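Long-range contacts in polyhedrin (Simulium ubiquitum cypovirus, PDB 5A9A), which forms the microcrystalline polyhedra, occlusion bodies that probably embed cypovirus particles and shelter them outside the insect host: residues N53-I58 and Q196-I201; M107-G112 and N222-D227. All blocks are in the same frame, centred on the assembly; numbering follows the deposited sequence.

Following the chain from its N terminus, strand 47-54 of a six-stranded antiparallel sheet runs into the short link to strand 57-62, which belongs to a separate four-stranded antiparallel sheet; this corner between sheets is the first half of contact 1. Strand 105-111, inside the six-stranded sheet, then supplies the first half of contact 2. Residues 196-201 return after 137 residues to close contact 1, joining the end of helix 191-197 and the start of strand 201-208 to the corner. Residues 222-227, just past helix 211-221, close contact 2 after 109 residues. The two loops therefore cross. Both contacts reach the six-stranded sheet, their centres about 18 Å apart, and both touch the second subunit.

Contact 1: N53-I58 and Q196-I201; sequences NAPEFI and QNNIII
N198 meets the turn of A54-F57 with its side-chain amide, which makes three hydrogen bonds to backbone. N198 OD1 accepts from E56 N at 2.9 Å and from F57 N at 2.8 Å; both donors come from the same face of the amide plane, the F57 one from well above it. N198 ND2 donates a hydrogen bond to F57 O at 2.9 Å, in the amide plane and on a carbonyl lone pair. Asparagine suits the place because one short group both accepts and donates; chi1 (-154°) puts CG anti to the backbone N, and chi2 (59°) sets the turn of the amide.

N198 ND2 also lies 3.1 Å above the centre of the F57 ring, whose plane is turned 34° from the amide. E56 slides past N198 in the opposite direction, CB touching OD1.

Before the link, N53 and I201 form an antiparallel hydrogen-bonded pair: I201 N to N53 O is 3.0 Å, the return bond from N53 N to I201 O 3.3 Å. Their side chains lie side by side, and N53 ND2 donates to C128 O of the second subunit. A water lies within hydrogen-bonding distance of N53 OD1 and I199 O and may link them.

Apolar contacts fill in between, with I200 CG1 4.2 Å from A54 CB and I200 CG2 against I58 CG2. The N198 amide, with K34 and S177, helps hold the link, a side chain satisfying buried backbone polar groups.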
ATOM      1  N   ASN A  53       6.897  -0.326 -11.222  1.00 15.17           N
ATOM      2  CA  ASN A  53       6.195  -0.692 -12.449  1.00 14.42           C
ATOM      3  C   ASN A  53       4.712  -0.957 -12.195  1.00 14.84           C
ATOM      4  O   ASN A  53       4.323  -1.414 -11.118  1.00 13.80           O
ATOM      5  CB  ASN A  53       6.861  -1.891 -13.143  1.00 14.29           C
ATOM      6  CG  ASN A  53       6.421  -3.232 -12.571  1.00 15.87           C
ATOM      7  OD1 ASN A  53       5.261  -3.625 -12.692  1.00 15.42           O
ATOM      8  ND2 ASN A  53       7.357  -3.951 -11.969  1.00 14.60           N
ATOM      9  N   ALA A  54       3.888  -0.641 -13.188  1.00 13.81           N
ATOM     10  CA  ALA A  54       2.451  -0.883 -13.110  1.00 16.06           C
ATOM     11  C   ALA A  54       1.838  -0.751 -14.501  1.00 16.06           C
ATOM     12  O   ALA A  54       2.392  -0.071 -15.365  1.00 14.96           O
ATOM     13  CB  ALA A  54       1.794   0.086 -12.148  1.00 15.62           C
ATOM     14  N   PRO A  55       0.701  -1.421 -14.730  1.00 15.95           N
ATOM     15  CA  PRO A  55       0.065  -1.391 -16.051  1.00 17.44           C
ATOM     16  C   PRO A  55      -0.985  -0.292 -16.234  1.00 20.45           C
ATOM     17  O   PRO A  55      -1.311   0.018 -17.381  1.00 18.92           O
ATOM     18  CB  PRO A  55      -0.584  -2.772 -16.144  1.00 16.61           C
ATOM     19  CG  PRO A  55      -0.939  -3.105 -14.735  1.00 17.05           C
ATOM     20  CD  PRO A  55       0.095  -2.436 -13.851  1.00 15.51           C
ATOM     21  N   GLU A  56      -1.505   0.284 -15.151  1.00 17.43           N
ATOM     22  CA  GLU A  56      -2.511   1.342 -15.275  1.00 17.76           C
ATOM     23  C   GLU A  56      -1.953   2.713 -14.879  1.00 17.56           C
ATOM     24  O   GLU A  56      -2.029   3.668 -15.649  1.00 16.62           O
ATOM     25  CB  GLU A  56      -3.753   1.023 -14.440  1.00 17.87           C
ATOM     26  CG  GLU A  56      -4.195  -0.431 -14.493  1.00 16.63           C
ATOM     27  CD  GLU A  56      -4.353  -0.949 -15.911  1.00 18.94           C
ATOM     28  OE1 GLU A  56      -4.589  -0.136 -16.831  1.00 18.07           O
ATOM     29  OE2 GLU A  56      -4.238  -2.176 -16.103  1.00 18.69           O
ATOM     30  N   PHE A  57      -1.404   2.811 -13.674  1.00 16.26           N
ATOM     31  CA  PHE A  57      -0.777   4.055 -13.229  1.00 17.03           C
ATOM     32  C   PHE A  57       0.185   3.818 -12.077  1.00 15.90           C
ATOM     33  O   PHE A  57      -0.067   2.988 -11.208  1.00 15.94           O
ATOM     34  CB  PHE A  57      -1.832   5.095 -12.824  1.00 16.49           C
ATOM     35  CG  PHE A  57      -2.763   4.635 -11.740  1.00 16.41           C
ATOM     36  CD1 PHE A  57      -2.447   4.833 -10.405  1.00 17.03           C
ATOM     37  CD2 PHE A  57      -3.965   4.024 -12.056  1.00 16.19           C
ATOM     38  CE1 PHE A  57      -3.308   4.412  -9.403  1.00 17.85           C
ATOM     39  CE2 PHE A  57      -4.831   3.605 -11.062  1.00 15.56           C
ATOM     40  CZ  PHE A  57      -4.503   3.798  -9.734  1.00 15.24           C
ATOM     41  N   ILE A  58       1.297   4.550 -12.086  1.00 16.16           N
ATOM     42  CA  ILE A  58       2.239   4.524 -10.976  1.00 17.00           C
ATOM     43  C   ILE A  58       2.092   5.785 -10.146  1.00 17.07           C
ATOM     44  O   ILE A  58       2.549   6.856 -10.544  1.00 17.01           O
ATOM     45  CB  ILE A  58       3.700   4.448 -11.453  1.00 17.21           C
ATOM     46  CG1 ILE A  58       3.948   3.157 -12.233  1.00 14.09           C
ATOM     47  CG2 ILE A  58       4.644   4.525 -10.258  1.00 15.01           C
ATOM     48  CD1 ILE A  58       5.293   3.122 -12.928  1.00 14.20           C
ATOM     49  N   GLN A 196      -8.112  -3.794 -10.497  1.00 14.97           N
ATOM     50  CA  GLN A 196      -7.556  -5.037  -9.978  1.00 15.91           C
ATOM     51  C   GLN A 196      -6.199  -5.363 -10.595  1.00 16.19           C
ATOM     52  O   GLN A 196      -5.406  -6.091 -10.003  1.00 17.02           O
ATOM     53  CB  GLN A 196      -8.533  -6.191 -10.214  1.00 17.64           C
ATOM     54  CG  GLN A 196      -9.834  -6.056  -9.443  1.00 17.34           C
ATOM     55  CD  GLN A 196     -10.754  -7.245  -9.633  1.00 18.94           C
ATOM     56  OE1 GLN A 196     -10.611  -8.011 -10.583  1.00 22.82           O
ATOM     57  NE2 GLN A 196     -11.702  -7.411  -8.721  1.00 19.17           N
ATOM     58  N   ASN A 197      -5.931  -4.825 -11.780  1.00 16.00           N
ATOM     59  CA  ASN A 197      -4.650  -5.054 -12.444  1.00 16.00           C
ATOM     60  C   ASN A 197      -3.558  -4.108 -11.963  1.00 15.83           C
ATOM     61  O   ASN A 197      -2.372  -4.402 -12.107  1.00 15.30           O
ATOM     62  CB  ASN A 197      -4.793  -4.918 -13.961  1.00 18.44           C
ATOM     63  CG  ASN A 197      -5.156  -6.226 -14.636  1.00 16.48           C
ATOM     64  OD1 ASN A 197      -5.448  -7.222 -13.974  1.00 17.82           O
ATOM     65  ND2 ASN A 197      -5.135  -6.229 -15.963  1.00 18.71           N
ATOM     66  N   ASN A 198      -3.944  -2.968 -11.400  1.00 15.46           N
ATOM     67  CA  ASN A 198      -2.950  -1.976 -11.021  1.00 16.25           C
ATOM     68  C   ASN A 198      -2.314  -2.301  -9.677  1.00 16.53           C
ATOM     69  O   ASN A 198      -2.642  -1.711  -8.649  1.00 17.13           O
ATOM     70  CB  ASN A 198      -3.523  -0.558 -11.033  1.00 16.07           C
ATOM     71  CG  ASN A 198      -2.451   0.486 -11.267  1.00 16.80           C
ATOM     72  OD1 ASN A 198      -1.763   0.455 -12.289  1.00 16.18           O
ATOM     73  ND2 ASN A 198      -2.293   1.411 -10.321  1.00 16.76           N
ATOM     74  N   ILE A 199      -1.407  -3.269  -9.715  1.00 16.04           N
ATOM     75  CA  ILE A 199      -0.569  -3.606  -8.579  1.00 17.73           C
ATOM     76  C   ILE A 199       0.743  -2.852  -8.753  1.00 17.99           C
ATOM     77  O   ILE A 199       1.605  -3.255  -9.534  1.00 15.98           O
ATOM     78  CB  ILE A 199      -0.304  -5.117  -8.528  1.00 18.29           C
ATOM     79  CG1 ILE A 199      -1.629  -5.880  -8.563  1.00 16.92           C
ATOM     80  CG2 ILE A 199       0.490  -5.479  -7.284  1.00 17.29           C
ATOM     81  CD1 ILE A 199      -1.481  -7.358  -8.841  1.00 18.01           C
ATOM     82  N   ILE A 200       0.873  -1.741  -8.039  1.00 16.20           N
ATOM     83  CA  ILE A 200       2.028  -0.868  -8.185  1.00 16.37           C
ATOM     84  C   ILE A 200       3.225  -1.469  -7.454  1.00 17.25           C
ATOM     85  O   ILE A 200       3.282  -1.468  -6.224  1.00 15.81           O
ATOM     86  CB  ILE A 200       1.727   0.542  -7.642  1.00 16.56           C
ATOM     87  CG1 ILE A 200       0.466   1.100  -8.309  1.00 16.83           C
ATOM     88  CG2 ILE A 200       2.904   1.474  -7.882  1.00 17.46           C
ATOM     89  CD1 ILE A 200      -0.106   2.321  -7.621  1.00 19.41           C
ATOM     90  N   ILE A 201       4.171  -2.001  -8.220  1.00 15.30           N
ATOM     91  CA  ILE A 201       5.353  -2.622  -7.641  1.00 15.51           C
ATOM     92  C   ILE A 201       6.347  -1.567  -7.178  1.00 16.36           C
ATOM     93  O   ILE A 201       6.785  -0.727  -7.962  1.00 15.32           O
ATOM     94  CB  ILE A 201       6.075  -3.541  -8.651  1.00 15.58           C
ATOM     95  CG1 ILE A 201       5.100  -4.550  -9.268  1.00 16.63           C
ATOM     96  CG2 ILE A 201       7.233  -4.268  -7.973  1.00 15.26           C
ATOM     97  CD1 ILE A 201       4.466  -5.487  -8.262  1.00 16.10           C
TER
HETATM   98  O   HOH W   1       2.625  -4.220 -12.026  1.00 15.34           O

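Contact 2: M107-G112 and N222-D227; sequences MISANG and NLCYID
S109 and N111 reach C224 through a relay of side-chain hydrogen bonds rather than strand pairing. S109 OG donates to C224 O at 2.6 Å, in the carbonyl plane and on a lone pair, and S109 OG accepts from N111 ND2 at 2.9 Å. N111 OD1 in turn receives C224 N at 2.9 Å, the N-H pointing almost straight at it (168°). Both backbone polar groups of C224 are thus met by side chains two residues apart on one strand. Serine fits by both donating and accepting through one atom, and asparagine by offering an acceptor and a donor; its ND2 also bonds R35 O on strand 34-41.

Around this polar centre, L223 CD2 packs 3.5 Å from N111 ND2, the two side chains crossing at about a right angle. At the far end M107 makes a Met-aromatic contact with Y225. The M107 chain bends at chi3 (-65°), placing CE at the ring edge, 3.8 Å from Y225 CE1, while M107 SD sits obliquely 5.3 Å from the Y225 ring centroid. E211 holds the Y225 hydroxyl.

Residues 222-227 run roughly antiparallel to strand 105-111 over the sheet face carrying M107, S109 and N111. They continue from the C-terminal end of helix 211-221, which packs on that antiparallel sheet of the polyhedrin fold, M218 touching S109 and L223 and L214 touching Y225.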
ATOM      1  N   MET A 107      16.158  12.552  -8.966  1.00 16.65           N
ATOM      2  CA  MET A 107      16.020  12.392 -10.404  1.00 17.67           C
ATOM      3  C   MET A 107      14.921  11.374 -10.669  1.00 19.23           C
ATOM      4  O   MET A 107      14.881  10.311 -10.040  1.00 16.50           O
ATOM      5  CB  MET A 107      17.331  11.930 -11.038  1.00 18.70           C
ATOM      6  CG  MET A 107      18.488  12.895 -10.836  1.00 20.79           C
ATOM      7  SD  MET A 107      19.973  12.375 -11.714  1.00 20.80           S
ATOM      8  CE  MET A 107      20.354  10.847 -10.862  1.00 19.15           C
ATOM      9  N   ILE A 108      14.025  11.699 -11.593  1.00 16.39           N
ATOM     10  CA  ILE A 108      12.929  10.798 -11.920  1.00 16.18           C
ATOM     11  C   ILE A 108      12.914  10.457 -13.403  1.00 17.86           C
ATOM     12  O   ILE A 108      12.758  11.334 -14.256  1.00 17.48           O
ATOM     13  CB  ILE A 108      11.567  11.391 -11.525  1.00 16.32           C
ATOM     14  CG1 ILE A 108      11.558  11.743 -10.035  1.00 18.33           C
ATOM     15  CG2 ILE A 108      10.452  10.402 -11.839  1.00 15.19           C
ATOM     16  CD1 ILE A 108      10.243  12.309  -9.546  1.00 20.84           C
ATOM     17  N   SER A 109      13.089   9.173 -13.693  1.00 15.44           N
ATOM     18  CA  SER A 109      13.006   8.665 -15.052  1.00 15.98           C
ATOM     19  C   SER A 109      11.660   7.976 -15.238  1.00 16.94           C
ATOM     20  O   SER A 109      11.425   6.903 -14.687  1.00 15.65           O
ATOM     21  CB  SER A 109      14.144   7.678 -15.313  1.00 16.48           C
ATOM     22  OG  SER A 109      13.992   7.045 -16.569  1.00 15.52           O
ATOM     23  N   ALA A 110      10.776   8.604 -16.007  1.00 16.35           N
ATOM     24  CA  ALA A 110       9.448   8.051 -16.251  1.00 16.80           C
ATOM     25  C   ALA A 110       9.362   7.512 -17.672  1.00 17.13           C
ATOM     26  O   ALA A 110       9.649   8.224 -18.633  1.00 16.21           O
ATOM     27  CB  ALA A 110       8.385   9.109 -16.019  1.00 19.07           C
ATOM     28  N   ASN A 111       8.960   6.252 -17.802  1.00 15.61           N
ATOM     29  CA  ASN A 111       9.003   5.577 -19.094  1.00 15.79           C
ATOM     30  C   ASN A 111       7.736   4.794 -19.405  1.00 16.10           C
ATOM     31  O   ASN A 111       7.184   4.114 -18.539  1.00 14.71           O
ATOM     32  CB  ASN A 111      10.198   4.630 -19.143  1.00 17.31           C
ATOM     33  CG  ASN A 111      11.488   5.309 -18.741  1.00 18.31           C
ATOM     34  OD1 ASN A 111      12.252   5.766 -19.591  1.00 18.17           O
ATOM     35  ND2 ASN A 111      11.738   5.383 -17.437  1.00 17.47           N
ATOM     36  N   GLY A 112       7.289   4.892 -20.653  1.00 15.45           N
ATOM     37  CA  GLY A 112       6.140   4.141 -21.117  1.00 16.15           C
ATOM     38  C   GLY A 112       5.063   5.017 -21.728  1.00 17.64           C
ATOM     39  O   GLY A 112       5.250   6.218 -21.936  1.00 14.64           O
ATOM     40  N   ASN A 222      16.960  -0.032 -19.823  1.00 16.67           N
ATOM     41  CA  ASN A 222      16.363   0.815 -20.853  1.00 16.56           C
ATOM     42  C   ASN A 222      15.360   1.810 -20.276  1.00 19.86           C
ATOM     43  O   ASN A 222      14.225   1.922 -20.741  1.00 17.91           O
ATOM     44  CB  ASN A 222      15.723  -0.039 -21.950  1.00 17.17           C
ATOM     45  CG  ASN A 222      16.759  -0.697 -22.843  1.00 18.39           C
ATOM     46  OD1 ASN A 222      17.352  -0.048 -23.703  1.00 15.24           O
ATOM     47  ND2 ASN A 222      16.993  -1.985 -22.630  1.00 18.61           N
ATOM     48  N   LEU A 223      15.806   2.527 -19.251  1.00 16.97           N
ATOM     49  CA  LEU A 223      15.063   3.640 -18.682  1.00 17.56           C
ATOM     50  C   LEU A 223      15.834   4.899 -19.045  1.00 17.56           C
ATOM     51  O   LEU A 223      17.063   4.901 -18.994  1.00 16.04           O
ATOM     52  CB  LEU A 223      14.981   3.487 -17.164  1.00 16.54           C
ATOM     53  CG  LEU A 223      14.377   2.163 -16.692  1.00 18.05           C
ATOM     54  CD1 LEU A 223      14.553   1.975 -15.193  1.00 18.19           C
ATOM     55  CD2 LEU A 223      12.906   2.095 -17.078  1.00 19.70           C
ATOM     56  N   CYS A 224      15.135   5.964 -19.423  1.00 18.81           N
ATOM     57  CA  CYS A 224      15.827   7.142 -19.927  1.00 18.17           C
ATOM     58  C   CYS A 224      16.640   7.801 -18.820  1.00 17.97           C
ATOM     59  O   CYS A 224      16.252   7.792 -17.652  1.00 15.72           O
ATOM     60  CB  CYS A 224      14.861   8.143 -20.570  1.00 20.43           C
ATOM     61  SG  CYS A 224      13.804   9.056 -19.430  1.00 19.56           S
ATOM     62  N   TYR A 225      17.785   8.354 -19.197  1.00 15.64           N
ATOM     63  CA  TYR A 225      18.670   8.986 -18.235  1.00 16.47           C
ATOM     64  C   TYR A 225      19.456  10.114 -18.876  1.00 16.40           C
ATOM     65  O   TYR A 225      19.981   9.967 -19.975  1.00 17.19           O
ATOM     66  CB  TYR A 225      19.645   7.965 -17.647  1.00 15.77           C
ATOM     67  CG  TYR A 225      20.546   8.560 -16.590  1.00 19.17           C
ATOM     68  CD1 TYR A 225      20.066   8.824 -15.313  1.00 18.19           C
ATOM     69  CD2 TYR A 225      21.872   8.865 -16.868  1.00 19.71           C
ATOM     70  CE1 TYR A 225      20.879   9.378 -14.344  1.00 19.61           C
ATOM     71  CE2 TYR A 225      22.696   9.416 -15.903  1.00 19.45           C
ATOM     72  CZ  TYR A 225      22.194   9.669 -14.644  1.00 19.64           C
ATOM     73  OH  TYR A 225      23.009  10.215 -13.680  1.00 17.43           O
ATOM     74  N   ILE A 226      19.526  11.238 -18.174  1.00 16.63           N
ATOM     75  CA  ILE A 226      20.356  12.360 -18.577  1.00 18.29           C
ATOM     76  C   ILE A 226      21.406  12.543 -17.492  1.00 18.29           C
ATOM     77  O   ILE A 226      21.067  12.721 -16.323  1.00 17.19           O
ATOM     78  CB  ILE A 226      19.521  13.645 -18.727  1.00 18.24           C
ATOM     79  CG1 ILE A 226      18.244  13.350 -19.523  1.00 19.12           C
ATOM     80  CG2 ILE A 226      20.343  14.737 -19.393  1.00 18.70           C
ATOM     81  CD1 ILE A 226      17.432  14.581 -19.864  1.00 20.81           C
ATOM     82  N   ASP A 227      22.681  12.482 -17.865  1.00 19.21           N
ATOM     83  CA  ASP A 227      23.743  12.478 -16.868  1.00 18.36           C
ATOM     84  C   ASP A 227      24.035  13.874 -16.338  1.00 18.75           C
ATOM     85  O   ASP A 227      23.421  14.853 -16.762  1.00 20.03           O
ATOM     86  CB  ASP A 227      25.018  11.827 -17.422  1.00 19.86           C
ATOM     87  CG  ASP A 227      25.601  12.577 -18.607  1.00 19.17           C
ATOM     88  OD1 ASP A 227      25.580  13.827 -18.606  1.00 19.26           O
ATOM     89  OD2 ASP A 227      26.105  11.905 -19.532  1.00 18.16           O
TER